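Local coordinates for protein transcriptional regulator (LacI family) (Clostridium acetobutylicum ATCC 824, PDB 3G85) that probably acts as a LacI-family transcription regulator, in which a helix-turn-helix domain binds DNA and a core related to periplasmic binding proteins, present here, senses ligand, at residues P12-Y17 and Y43-V48; R32-K37 and E247-C252; Y127-A132 and N187-L192; N144-F149 and F193-S198; E219-G224 and P237-D242. One frame throughout, in Å; residues are numbered along the deposited sequence.

Contact 1 of 5, residues P12-Y17 and Y43-V48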
# COMPACT_ATOMS: atom_id res chain seq x y z
N PRO A 12 -26.19 9.44 7.62
CA PRO A 12 -25.22 10.16 6.75
C PRO A 12 -24.45 9.17 5.87
O PRO A 12 -24.28 8.02 6.27
CB PRO A 12 -24.27 10.82 7.74
CG PRO A 12 -24.80 10.49 9.16
CD PRO A 12 -25.77 9.38 9.03
N THR A 13 -23.97 9.62 4.71
CA THR A 13 -23.23 8.72 3.83
C THR A 13 -21.78 9.18 3.65
O THR A 13 -21.53 10.36 3.33
CB THR A 13 -23.89 8.61 2.42
OG1 THR A 13 -25.24 8.17 2.59
CG2 THR A 13 -23.14 7.61 1.55
N ILE A 14 -20.87 8.23 3.81
CA ILE A 14 -19.45 8.45 3.56
C ILE A 14 -19.07 7.75 2.23
O ILE A 14 -19.31 6.54 2.08
CB ILE A 14 -18.58 7.82 4.66
CG1 ILE A 14 -18.95 8.42 6.05
CG2 ILE A 14 -17.06 8.00 4.37
CD1 ILE A 14 -18.40 7.60 7.20
N ALA A 15 -18.43 8.48 1.33
CA ALA A 15 -18.01 7.91 0.05
C ALA A 15 -16.51 7.57 0.08
O ALA A 15 -15.68 8.39 0.50
CB ALA A 15 -18.31 8.87 -1.11
N LEU A 16 -16.19 6.36 -0.38
CA LEU A 16 -14.82 5.99 -0.62
C LEU A 16 -14.59 6.16 -2.12
O LEU A 16 -15.12 5.37 -2.92
CB LEU A 16 -14.56 4.55 -0.22
CG LEU A 16 -13.17 3.98 -0.50
CD1 LEU A 16 -12.09 4.73 0.31
CD2 LEU A 16 -13.17 2.50 -0.21
N TYR A 17 -13.82 7.19 -2.49
CA TYR A 17 -13.45 7.37 -3.89
C TYR A 17 -12.26 6.47 -4.24
O TYR A 17 -11.22 6.57 -3.62
CB TYR A 17 -13.13 8.82 -4.15
CG TYR A 17 -14.39 9.62 -4.26
CD1 TYR A 17 -15.09 9.67 -5.47
CD2 TYR A 17 -14.94 10.26 -3.13
CE1 TYR A 17 -16.28 10.37 -5.58
CE2 TYR A 17 -16.15 10.97 -3.22
CZ TYR A 17 -16.82 11.01 -4.47
OH TYR A 17 -18.00 11.69 -4.60
N TYR A 43 -23.84 0.49 12.55
CA TYR A 43 -24.20 1.01 11.23
C TYR A 43 -24.78 2.41 11.27
O TYR A 43 -25.80 2.68 10.64
CB TYR A 43 -25.18 0.05 10.54
CG TYR A 43 -24.59 -1.33 10.37
CD1 TYR A 43 -23.81 -1.64 9.24
CD2 TYR A 43 -24.76 -2.31 11.35
CE1 TYR A 43 -23.24 -2.88 9.09
CE2 TYR A 43 -24.18 -3.56 11.22
CZ TYR A 43 -23.43 -3.84 10.07
OH TYR A 43 -22.85 -5.08 9.92
N ASN A 44 -24.13 3.32 12.00
CA ASN A 44 -24.62 4.69 12.06
C ASN A 44 -24.31 5.51 10.80
O ASN A 44 -24.81 6.64 10.66
CB ASN A 44 -24.13 5.38 13.34
CG ASN A 44 -22.64 5.65 13.35
OD1 ASN A 44 -21.81 4.82 12.90
ND2 ASN A 44 -22.27 6.81 13.91
N TYR A 45 -23.50 4.95 9.90
CA TYR A 45 -23.23 5.54 8.57
C TYR A 45 -23.49 4.53 7.47
O TYR A 45 -23.23 3.33 7.64
CB TYR A 45 -21.75 6.00 8.46
CG TYR A 45 -21.41 7.22 9.28
CD1 TYR A 45 -21.65 8.51 8.79
CD2 TYR A 45 -20.87 7.09 10.55
CE1 TYR A 45 -21.35 9.63 9.55
CE2 TYR A 45 -20.57 8.20 11.31
CZ TYR A 45 -20.83 9.47 10.82
OH TYR A 45 -20.53 10.57 11.60
N ASN A 46 -24.01 5.02 6.34
CA ASN A 46 -23.91 4.32 5.08
C ASN A 46 -22.53 4.64 4.49
O ASN A 46 -22.03 5.77 4.60
CB ASN A 46 -24.94 4.82 4.06
CG ASN A 46 -26.37 4.61 4.49
OD1 ASN A 46 -27.18 5.56 4.45
ND2 ASN A 46 -26.70 3.39 4.91
N VAL A 47 -21.93 3.63 3.87
CA VAL A 47 -20.74 3.81 3.06
C VAL A 47 -21.07 3.43 1.62
O VAL A 47 -21.87 2.52 1.36
CB VAL A 47 -19.56 2.93 3.59
CG1 VAL A 47 -18.41 2.87 2.56
CG2 VAL A 47 -19.04 3.47 4.92
N VAL A 48 -20.45 4.13 0.69
CA VAL A 48 -20.66 3.94 -0.72
C VAL A 48 -19.25 3.93 -1.31
O VAL A 48 -18.38 4.61 -0.78
CB VAL A 48 -21.51 5.13 -1.17
CG1 VAL A 48 -21.20 5.58 -2.53
CG2 VAL A 48 -22.99 4.80 -0.97
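Asn46 O is gripped by two successive residues of the neighbouring strand. Ile14 N gives it a nearly straight hydrogen bond (2.8 Å, 169° at the hydrogen), while Thr13 CA adds a CA-H...O contact at 3.3 Å. Two residues further on, Val48 O is held in the same manner by Leu16 N, at 2.8 Å, and by the CA of Ala15. In the other direction Asn46 N donates to Pro12 O and Val48 N to Ile14 O, completing a parallel ladder that pairs Thr13 with Asn46, Ile14 with Val47 and Ala15 with Val48. Proline, with no N-H, suits the entry to this ladder because only its carbonyl is used between these strands.

Tyr45 shields that entry. Its side chain crosses that of Pro12 at about a right angle, with CE1 3.6 Å from Pro12 CG, and Ile14 CD1 lies over one ring face in a CH-pi contact, 4.0 Å from the centroid. Ile14 CG1 is anti to the carbonyl carbon (chi1 -58°), which brings it within 3.8 Å of Tyr45 CD1. On the sheet face carrying Thr13 and Val48, their CG2 methyls meet at 3.8 Å; such beta-branched residues suit extended backbone. Val47, on the face of Ile14, packs against Leu34 and Leu38 of helix 27-40, and strand 71-74 bonds the other edge of strand 13-19. Two parallel strands joined through a helix that packs on one face form the beta-alpha-beta crossover with which this periplasmic-binding-protein-like lobe begins.

Contact 2 of 5, residues R32-K37 and E247-C252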
# COMPACT_ATOMS: atom_id res chain seq x y z
N ARG A 32 -13.55 -4.84 3.87
CA ARG A 32 -13.53 -5.61 5.11
C ARG A 32 -13.38 -4.69 6.30
O ARG A 32 -14.11 -4.83 7.27
CB ARG A 32 -12.41 -6.65 5.14
CG ARG A 32 -12.56 -7.61 6.30
CD ARG A 32 -11.38 -8.55 6.48
NE ARG A 32 -10.94 -9.18 5.24
CZ ARG A 32 -11.44 -10.29 4.70
NH1 ARG A 32 -12.49 -10.92 5.26
NH2 ARG A 32 -10.91 -10.74 3.55
N GLY A 33 -12.44 -3.74 6.22
CA GLY A 33 -12.21 -2.82 7.33
C GLY A 33 -13.42 -1.94 7.60
O GLY A 33 -13.77 -1.69 8.77
N LEU A 34 -14.06 -1.47 6.52
CA LEU A 34 -15.26 -0.62 6.65
C LEU A 34 -16.47 -1.39 7.21
O LEU A 34 -17.10 -0.90 8.14
CB LEU A 34 -15.63 0.07 5.34
CG LEU A 34 -14.61 1.08 4.78
CD1 LEU A 34 -15.04 1.40 3.35
CD2 LEU A 34 -14.42 2.35 5.64
N GLN A 35 -16.78 -2.55 6.63
CA GLN A 35 -17.85 -3.43 7.15
C GLN A 35 -17.65 -3.65 8.67
O GLN A 35 -18.59 -3.55 9.47
CB GLN A 35 -17.93 -4.77 6.38
CG GLN A 35 -18.48 -4.67 4.89
CD GLN A 35 -18.32 -5.98 4.04
OE1 GLN A 35 -19.11 -6.25 3.12
NE2 GLN A 35 -17.31 -6.79 4.37
N SER A 36 -16.41 -3.90 9.06
CA SER A 36 -16.09 -4.27 10.42
C SER A 36 -16.25 -3.13 11.42
O SER A 36 -16.76 -3.32 12.54
CB SER A 36 -14.68 -4.85 10.48
OG SER A 36 -14.18 -4.76 11.77
N LYS A 37 -15.79 -1.95 11.01
CA LYS A 37 -15.92 -0.72 11.77
C LYS A 37 -17.40 -0.32 11.95
O LYS A 37 -17.83 0.02 13.06
CB LYS A 37 -15.19 0.41 11.06
CG LYS A 37 -15.27 1.75 11.76
CD LYS A 37 -14.64 1.69 13.09
CE LYS A 37 -14.65 3.07 13.71
NZ LYS A 37 -14.05 2.98 15.05
N GLU A 247 -7.50 -1.75 9.46
CA GLU A 247 -7.51 -0.85 10.61
C GLU A 247 -7.49 0.61 10.18
O GLU A 247 -8.18 1.45 10.78
CB GLU A 247 -6.30 -1.12 11.51
CG GLU A 247 -6.39 -2.42 12.25
CD GLU A 247 -7.60 -2.53 13.17
OE1 GLU A 247 -8.14 -1.50 13.65
OE2 GLU A 247 -8.04 -3.68 13.41
N MSE A 248 -6.72 0.91 9.12
CA MSE A 248 -6.70 2.28 8.58
C MSE A 248 -8.06 2.75 8.07
O MSE A 248 -8.47 3.90 8.32
CB MSE A 248 -5.64 2.40 7.47
CG MSE A 248 -4.23 2.25 8.04
SE MSE A 248 -2.90 2.05 6.58
CE MSE A 248 -2.85 3.92 5.91
N ALA A 249 -8.74 1.88 7.33
CA ALA A 249 -10.06 2.18 6.82
C ALA A 249 -11.07 2.45 7.96
O ALA A 249 -11.85 3.40 7.89
CB ALA A 249 -10.56 1.06 5.89
N GLY A 250 -11.01 1.64 9.01
CA GLY A 250 -11.84 1.85 10.20
C GLY A 250 -11.53 3.20 10.81
O GLY A 250 -12.44 3.95 11.20
N THR A 251 -10.24 3.54 10.90
CA THR A 251 -9.85 4.83 11.50
C THR A 251 -10.33 6.04 10.69
O THR A 251 -10.66 7.11 11.25
CB THR A 251 -8.33 4.90 11.74
OG1 THR A 251 -7.95 3.89 12.66
CG2 THR A 251 -7.93 6.25 12.34
N CYS A 252 -10.39 5.90 9.36
CA CYS A 252 -11.00 6.91 8.50
C CYS A 252 -12.42 7.26 8.97
O CYS A 252 -12.76 8.44 9.08
CB CYS A 252 -11.01 6.45 7.02
SG CYS A 252 -9.37 6.47 6.26
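A helix-helix crossing on one face of the sheet that begins with strand 13-19 brings Gly33 and Lys37 of helix 27-40 against Ala249 and Gly250 of helix 245-260. The short segments approach to 7.5 Å between axes and are inclined at 51°. So near an approach depends on small residues: Gly33 has no side chain, and its CA comes within 4.5 Å of the methyl carbon Ala249 CB.

Beside this point Leu34 supplies the apolar bulk. Its CD2 touches Ala249 O at 3.6 Å and lies 4.1 Å from Ala249 CB, so one branch meets both backbone and side chain of the alanine. Lys37 closes the other flank with its aliphatic portion. Its CB lies 3.7 Å from Gly250 CA; CG is anti to the backbone N (chi1 179°), and the turn at chi2 (62°) places CD so that it too stays beside the glycine. CE finally comes to 3.5 Å from Gly250 O. A lysine suits this place because its methylenes can pack on bare helix backbone while the ammonium continues past, here to a hydrogen bond from NZ with Ser254 OG. No hydrogen bond joins the two segments themselves, and the contact is one of shape.

Met248, present as selenomethionine, and Cys252 turn instead to the sheet, meeting Phe97 and Val107. Helix 245-260 follows strand 239-242 of the other lobe, so it packs here after the chain has crossed between lobes, an interlacing typical of the two-lobed periplasmic-binding-protein-like fold of LacI-family cores.

Contact 3 of 5, residues Y127-A132 and N187-L192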
# COMPACT_ATOMS: atom_id res chain seq x y z
N TYR A 127 22.99 -10.79 4.90
CA TYR A 127 23.04 -10.85 3.45
C TYR A 127 23.93 -9.74 2.94
O TYR A 127 23.93 -8.64 3.49
CB TYR A 127 21.65 -10.73 2.83
CG TYR A 127 20.84 -11.98 2.97
CD1 TYR A 127 21.10 -13.08 2.16
CD2 TYR A 127 19.81 -12.07 3.90
CE1 TYR A 127 20.36 -14.23 2.28
CE2 TYR A 127 19.06 -13.22 4.03
CZ TYR A 127 19.35 -14.30 3.22
OH TYR A 127 18.63 -15.44 3.32
N LYS A 128 24.67 -10.01 1.87
CA LYS A 128 25.63 -9.05 1.37
C LYS A 128 25.17 -8.30 0.14
O LYS A 128 25.73 -7.26 -0.21
CB LYS A 128 27.01 -9.72 1.19
CG LYS A 128 27.69 -10.02 2.54
CD LYS A 128 28.21 -8.73 3.18
CE LYS A 128 28.44 -8.85 4.72
NZ LYS A 128 27.52 -7.99 5.55
N SER A 129 24.13 -8.81 -0.53
CA SER A 129 23.47 -8.03 -1.59
C SER A 129 22.00 -8.43 -1.73
O SER A 129 21.56 -9.41 -1.18
CB SER A 129 24.19 -8.17 -2.92
OG SER A 129 24.13 -9.51 -3.33
N ALA A 130 21.25 -7.62 -2.47
CA ALA A 130 19.82 -7.88 -2.65
C ALA A 130 19.40 -7.41 -4.02
O ALA A 130 20.05 -6.54 -4.62
CB ALA A 130 19.00 -7.18 -1.55
N ALA A 131 18.30 -8.00 -4.51
CA ALA A 131 17.62 -7.50 -5.69
C ALA A 131 16.23 -6.98 -5.27
O ALA A 131 15.79 -7.24 -4.15
CB ALA A 131 17.47 -8.60 -6.73
N ALA A 132 15.60 -6.21 -6.16
CA ALA A 132 14.27 -5.64 -5.88
C ALA A 132 13.44 -5.71 -7.15
O ALA A 132 13.90 -5.34 -8.24
CB ALA A 132 14.38 -4.20 -5.38
N ASN A 187 24.48 -13.23 -12.15
CA ASN A 187 24.58 -13.34 -10.70
C ASN A 187 23.31 -12.80 -10.06
O ASN A 187 23.08 -11.59 -10.07
CB ASN A 187 25.77 -12.53 -10.18
CG ASN A 187 27.11 -13.11 -10.62
OD1 ASN A 187 27.78 -12.54 -11.48
ND2 ASN A 187 27.50 -14.25 -10.03
N THR A 188 22.46 -13.69 -9.55
CA THR A 188 21.25 -13.26 -8.81
C THR A 188 21.53 -13.24 -7.29
O THR A 188 21.98 -14.25 -6.75
CB THR A 188 20.05 -14.20 -9.06
OG1 THR A 188 20.26 -15.42 -8.33
CG2 THR A 188 19.88 -14.51 -10.54
N PRO A 189 21.26 -12.10 -6.61
CA PRO A 189 21.45 -12.01 -5.16
C PRO A 189 20.61 -13.03 -4.39
O PRO A 189 19.70 -13.65 -4.94
CB PRO A 189 20.97 -10.58 -4.82
CG PRO A 189 21.10 -9.82 -6.08
CD PRO A 189 20.77 -10.83 -7.18
N LYS A 190 20.91 -13.18 -3.11
CA LYS A 190 20.23 -14.14 -2.28
C LYS A 190 19.07 -13.54 -1.45
O LYS A 190 18.36 -14.26 -0.76
CB LYS A 190 21.22 -14.83 -1.35
CG LYS A 190 22.20 -15.80 -2.06
CD LYS A 190 22.99 -16.61 -1.05
CE LYS A 190 22.20 -17.84 -0.59
NZ LYS A 190 22.20 -17.96 0.90
N ALA A 191 18.91 -12.22 -1.53
CA ALA A 191 17.81 -11.52 -0.88
C ALA A 191 17.00 -10.85 -1.97
O ALA A 191 17.57 -10.33 -2.95
CB ALA A 191 18.33 -10.50 0.10
N LEU A 192 15.68 -10.86 -1.81
CA LEU A 192 14.81 -10.24 -2.78
C LEU A 192 13.70 -9.46 -2.09
O LEU A 192 12.96 -10.02 -1.29
CB LEU A 192 14.21 -11.31 -3.72
CG LEU A 192 13.18 -10.78 -4.73
CD1 LEU A 192 13.82 -9.86 -5.79
CD2 LEU A 192 12.45 -11.95 -5.40
O HOH W 1 19.26 -17.18 0.87
O HOH W 2 23.33 -12.42 -2.04
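Pro189 and Ala191 press closely on the backbone around Ala130, whereas Tyr127, Ser129 and Lys190 meet partly through water. In the tight part, CB and CG of Pro189 lie against a peptide unit, with CG 3.6 Å from Ala130 C and 3.9 Å from Ala131 CB. The one direct hydrogen bond across the contact runs from Ala131 N to Ala191 O, 2.9 Å long and 168° at the hydrogen, with the donor tilted 27° from the carbonyl plane. Ala130 CA turns a C-H to the same oxygen. Alanine suits these positions: its single methyl lets the chains approach, as where Ala130 CB meets Ala191 CB at 3.8 Å. Leu192 adds its CD1 branch over Ala131, with which it forms a parallel bridge. Ala191 N is buried here with no partner in the model.

The looser side begins at Tyr127. One face of its ring lies over Ala191 CB, offset toward the rim, and the ring crosses the Lys190 side chain at about a right angle, CE1 lying 3.8 Å from Lys190 CB. Beyond it, a water in the plane of the ring donates to Tyr127 OH and accepts from Lys190 NZ, while the phenol also bonds Glu219. A second water, 2.8 Å from Lys190 N, accepts that amide's hydrogen and also joins Ser129 OG. Water-bridged contacts thus give way to direct packing toward the paired strands 131-134 and 191-194, parallel neighbours, strand 131-134 being second from the edge, in a mixed alpha/beta sheet of the periplasmic-binding-protein type.

Contact 4 of 5, residues N144-F149 and F193-S198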
# COMPACT_ATOMS: atom_id res chain seq x y z
N ASN A 144 8.60 6.21 -1.31
CA ASN A 144 9.21 6.18 0.01
C ASN A 144 9.46 4.81 0.55
O ASN A 144 10.44 4.61 1.24
CB ASN A 144 8.42 7.04 1.00
CG ASN A 144 8.58 8.50 0.71
OD1 ASN A 144 9.54 8.90 0.06
ND2 ASN A 144 7.62 9.31 1.16
N ARG A 145 8.57 3.84 0.26
CA ARG A 145 8.83 2.46 0.71
C ARG A 145 10.10 1.94 0.04
O ARG A 145 10.94 1.25 0.66
CB ARG A 145 7.63 1.52 0.42
CG ARG A 145 6.49 1.72 1.40
CD ARG A 145 5.38 0.66 1.31
NE ARG A 145 4.59 0.57 0.08
CZ ARG A 145 3.47 1.26 -0.19
NH1 ARG A 145 2.99 2.15 0.64
NH2 ARG A 145 2.84 1.03 -1.34
N ASN A 146 10.24 2.25 -1.25
CA ASN A 146 11.44 1.80 -1.98
C ASN A 146 12.71 2.45 -1.44
O ASN A 146 13.72 1.77 -1.24
CB ASN A 146 11.30 2.10 -3.46
CG ASN A 146 10.17 1.32 -4.10
OD1 ASN A 146 9.74 0.29 -3.59
ND2 ASN A 146 9.68 1.82 -5.23
N LYS A 147 12.62 3.76 -1.23
CA LYS A 147 13.73 4.56 -0.70
C LYS A 147 14.13 4.03 0.67
O LYS A 147 15.32 3.88 0.95
CB LYS A 147 13.35 6.04 -0.59
CG LYS A 147 13.03 6.74 -1.92
CD LYS A 147 12.84 8.24 -1.68
CE LYS A 147 12.78 9.01 -3.00
NZ LYS A 147 11.74 10.07 -2.82
N GLY A 148 13.13 3.72 1.51
CA GLY A 148 13.41 3.12 2.82
C GLY A 148 14.23 1.84 2.71
O GLY A 148 15.18 1.63 3.49
N PHE A 149 13.87 0.97 1.76
CA PHE A 149 14.60 -0.27 1.55
C PHE A 149 16.03 -0.01 1.02
O PHE A 149 17.00 -0.51 1.58
CB PHE A 149 13.87 -1.23 0.58
CG PHE A 149 14.58 -2.54 0.39
CD1 PHE A 149 14.53 -3.50 1.38
CD2 PHE A 149 15.32 -2.80 -0.78
CE1 PHE A 149 15.17 -4.73 1.24
CE2 PHE A 149 16.01 -4.03 -0.94
CZ PHE A 149 15.96 -4.99 0.07
N PHE A 193 13.60 -8.17 -2.40
CA PHE A 193 12.49 -7.34 -1.97
C PHE A 193 11.46 -7.20 -3.10
O PHE A 193 11.80 -6.83 -4.22
CB PHE A 193 13.04 -5.96 -1.59
CG PHE A 193 11.98 -4.94 -1.24
CD1 PHE A 193 11.23 -5.08 -0.06
CD2 PHE A 193 11.80 -3.83 -2.05
CE1 PHE A 193 10.30 -4.11 0.30
CE2 PHE A 193 10.84 -2.83 -1.69
CZ PHE A 193 10.10 -2.99 -0.52
N CYS A 194 10.20 -7.49 -2.80
CA CYS A 194 9.12 -7.24 -3.79
C CYS A 194 8.21 -6.18 -3.22
O CYS A 194 7.77 -6.30 -2.09
CB CYS A 194 8.30 -8.50 -4.06
SG CYS A 194 9.26 -9.89 -4.75
N ASN A 195 7.92 -5.14 -3.99
CA ASN A 195 7.12 -4.06 -3.41
C ASN A 195 5.61 -4.32 -3.53
O ASN A 195 4.80 -3.42 -3.29
CB ASN A 195 7.55 -2.65 -3.92
CG ASN A 195 7.09 -2.35 -5.35
OD1 ASN A 195 6.70 -3.24 -6.09
ND2 ASN A 195 7.14 -1.07 -5.74
N SER A 196 5.24 -5.55 -3.91
CA SER A 196 3.84 -5.99 -3.72
C SER A 196 3.83 -7.49 -3.45
O SER A 196 4.72 -8.25 -3.93
CB SER A 196 2.94 -5.61 -4.91
OG SER A 196 2.84 -6.65 -5.86
N ASP A 197 2.84 -7.93 -2.68
CA ASP A 197 2.68 -9.37 -2.43
C ASP A 197 2.25 -10.13 -3.67
O ASP A 197 2.65 -11.29 -3.82
CB ASP A 197 1.68 -9.64 -1.31
CG ASP A 197 0.31 -9.08 -1.63
OD1 ASP A 197 0.21 -7.84 -1.73
OD2 ASP A 197 -0.64 -9.88 -1.87
N SER A 198 1.52 -9.51 -4.60
CA SER A 198 1.12 -10.21 -5.83
C SER A 198 2.38 -10.55 -6.64
O SER A 198 2.49 -11.63 -7.21
CB SER A 198 0.20 -9.34 -6.71
OG SER A 198 -1.06 -9.23 -6.10
O HOH W 3 7.09 0.61 -3.35
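Phe149 and Phe193 form an offset stack, their planes 9° apart and their centroids separated by 4.4 Å. With CG anti to the backbone N in both (chi1 -178° and 175°), the side chains slide past each other in opposite directions, so each ring receives the other's CB on one face: Phe193 CB lies 3.6 Å from the Phe149 centroid, Phe149 CB 4.2 Å from that of Phe193. Flat aromatic rings suit this buried seam between helix and sheet, filling it with broad faces.

The polar contacts lie at its margin. Asn146 OD1 comes to the edge of the Phe193 ring, in plane and 3.8 Å from CE2. The same oxygen accepts from a water at 2.7 Å, which in turn takes a hydrogen from Asn195 ND2 at 2.9 Å; a carboxamide offering both donor and acceptor suits such a relay. Asn195 OD1 is occupied by Thr135 N.

Arg145, one turn before Phe149, sends its guanidinium onward to Asn111 and to a glycerol probably taken up from the crystallisation liquor. Helix 140-155 is thus laid on strand 191-194, with Ala118 of helix 111-124 touching both phenylalanines and Leu134 and Ile223 of the flanking strands packing on Phe193.

Contact 5 of 5, residues E219-G224 and P237-D242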
# COMPACT_ATOMS: atom_id res chain seq x y z
N GLU A 219 15.85 -15.49 -0.29
CA GLU A 219 14.89 -15.11 0.76
C GLU A 219 14.08 -13.88 0.31
O GLU A 219 14.64 -12.95 -0.22
CB GLU A 219 15.60 -14.83 2.07
CG GLU A 219 14.63 -14.87 3.23
CD GLU A 219 15.29 -14.91 4.59
OE1 GLU A 219 16.46 -15.35 4.72
OE2 GLU A 219 14.61 -14.48 5.55
N ILE A 220 12.77 -13.92 0.50
CA ILE A 220 11.91 -12.85 -0.02
C ILE A 220 11.25 -12.09 1.12
O ILE A 220 10.83 -12.68 2.10
CB ILE A 220 10.78 -13.44 -0.92
CG1 ILE A 220 11.42 -14.23 -2.07
CG2 ILE A 220 9.84 -12.30 -1.43
CD1 ILE A 220 10.45 -15.17 -2.86
N VAL A 221 11.14 -10.78 0.98
CA VAL A 221 10.28 -9.97 1.84
C VAL A 221 9.44 -9.15 0.88
O VAL A 221 9.96 -8.63 -0.11
CB VAL A 221 11.04 -9.02 2.77
CG1 VAL A 221 10.05 -8.09 3.56
CG2 VAL A 221 11.86 -9.84 3.77
N ALA A 222 8.14 -9.08 1.13
CA ALA A 222 7.28 -8.34 0.22
C ALA A 222 6.47 -7.33 1.00
O ALA A 222 6.22 -7.53 2.17
CB ALA A 222 6.34 -9.28 -0.49
N ILE A 223 6.04 -6.27 0.34
CA ILE A 223 5.09 -5.31 0.93
C ILE A 223 3.68 -5.90 0.80
O ILE A 223 3.26 -6.29 -0.30
CB ILE A 223 5.15 -3.93 0.24
CG1 ILE A 223 6.56 -3.29 0.38
CG2 ILE A 223 4.01 -3.00 0.75
CD1 ILE A 223 6.91 -2.95 1.86
N GLY A 224 2.97 -5.99 1.92
CA GLY A 224 1.65 -6.63 1.91
C GLY A 224 0.56 -5.65 1.54
O GLY A 224 0.30 -4.69 2.27
N PRO A 237 5.18 -19.89 2.88
CA PRO A 237 4.73 -18.60 3.40
C PRO A 237 5.78 -17.50 3.15
O PRO A 237 6.99 -17.74 3.20
CB PRO A 237 4.52 -18.89 4.90
CG PRO A 237 4.12 -20.38 4.89
CD PRO A 237 5.12 -20.93 3.92
N VAL A 238 5.29 -16.32 2.83
CA VAL A 238 6.11 -15.18 2.50
C VAL A 238 6.05 -14.16 3.64
O VAL A 238 4.96 -13.72 4.07
CB VAL A 238 5.57 -14.49 1.22
CG1 VAL A 238 6.41 -13.21 0.83
CG2 VAL A 238 5.54 -15.48 0.09
N THR A 239 7.24 -13.78 4.11
CA THR A 239 7.34 -12.70 5.07
C THR A 239 6.96 -11.38 4.45
O THR A 239 7.39 -11.06 3.34
CB THR A 239 8.76 -12.62 5.65
OG1 THR A 239 8.93 -13.74 6.52
CG2 THR A 239 8.96 -11.30 6.43
N ILE A 240 6.13 -10.63 5.16
CA ILE A 240 5.68 -9.34 4.67
C ILE A 240 5.83 -8.18 5.65
O ILE A 240 5.87 -8.35 6.88
CB ILE A 240 4.18 -9.37 4.25
CG1 ILE A 240 3.28 -9.61 5.50
CG2 ILE A 240 3.93 -10.40 3.13
CD1 ILE A 240 1.75 -9.53 5.17
N VAL A 241 5.90 -6.98 5.09
CA VAL A 241 5.72 -5.76 5.86
C VAL A 241 4.35 -5.23 5.37
O VAL A 241 4.17 -4.91 4.19
CB VAL A 241 6.85 -4.73 5.66
CG1 VAL A 241 6.67 -3.65 6.75
CG2 VAL A 241 8.24 -5.43 5.79
N ASP A 242 3.37 -5.26 6.27
CA ASP A 242 1.98 -5.13 5.84
C ASP A 242 1.51 -3.71 5.93
O ASP A 242 1.83 -2.99 6.89
CB ASP A 242 1.06 -6.03 6.70
CG ASP A 242 -0.35 -6.13 6.16
OD1 ASP A 242 -0.51 -6.36 4.93
OD2 ASP A 242 -1.31 -6.01 6.96
O HOH W 4 9.44 -14.92 2.67
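Strands 219-224 and 239-242 run parallel, Ala222 beside Ile240 and Ile223 beside Val241, the Ala222 amide donating to Thr239 O (3.1 Å) and its carbonyl accepting Val241 N (3.0 Å). Further on, Gly224 N gives Val241 O a bond of 2.8 Å that is almost straight, 174° at the hydrogen, although the donor stands above the carbonyl plane. At the other end a water donates to Ile220 O and accepts from Thr239 N.

Valine and isoleucine suit the buried sheet faces. Val221 CG1 meets Val241 CG2 at 3.9 Å, and Ile223 reaches the same valine with CD1, 4.2 Å from its CB. Helix 228-232 joins the two strands in a beta-alpha-beta unit of the periplasmic-binding-protein-like domain, and helices 111-124 and 197-209 pack on opposite faces of strand 219-224. On the other sheet face, the small Ala222 leaves Val238 CG1 a seat 4.1 Å from its CB.

Gly224, lacking a side chain, lets Asp242 draw close. Asp242 CG is anti to the backbone N (chi1 -170°) and chi2 (47°) turns OD1 to 3.2 Å from Gly224 O, two acceptors that do not bond; Asp242 OD2 forms salt bridges with Arg228 and Arg29 of the other lobe.

The contacts divide between two lobes. Contacts 1 and 2 share the first, where helix 27-40 links the two strands of contact 1 and Leu34 touches Val47; their centres lie 12 Å apart. Contacts 3, 4 and 5 gather on the second sheet, with centres 10 to 15 Å apart: contacts 3 and 4 both use strand 191-194, which hydrogen-bonds to strand 219-224 of contact 5. Contacts 1 and 3 are farthest separated, about 45 Å between centres. Along the chain, contact 2 encloses contacts 3, 4 and 5, because helix 245-260 returns to the first lobe after strand 239-242, so neither lobe is one continuous piece of chain.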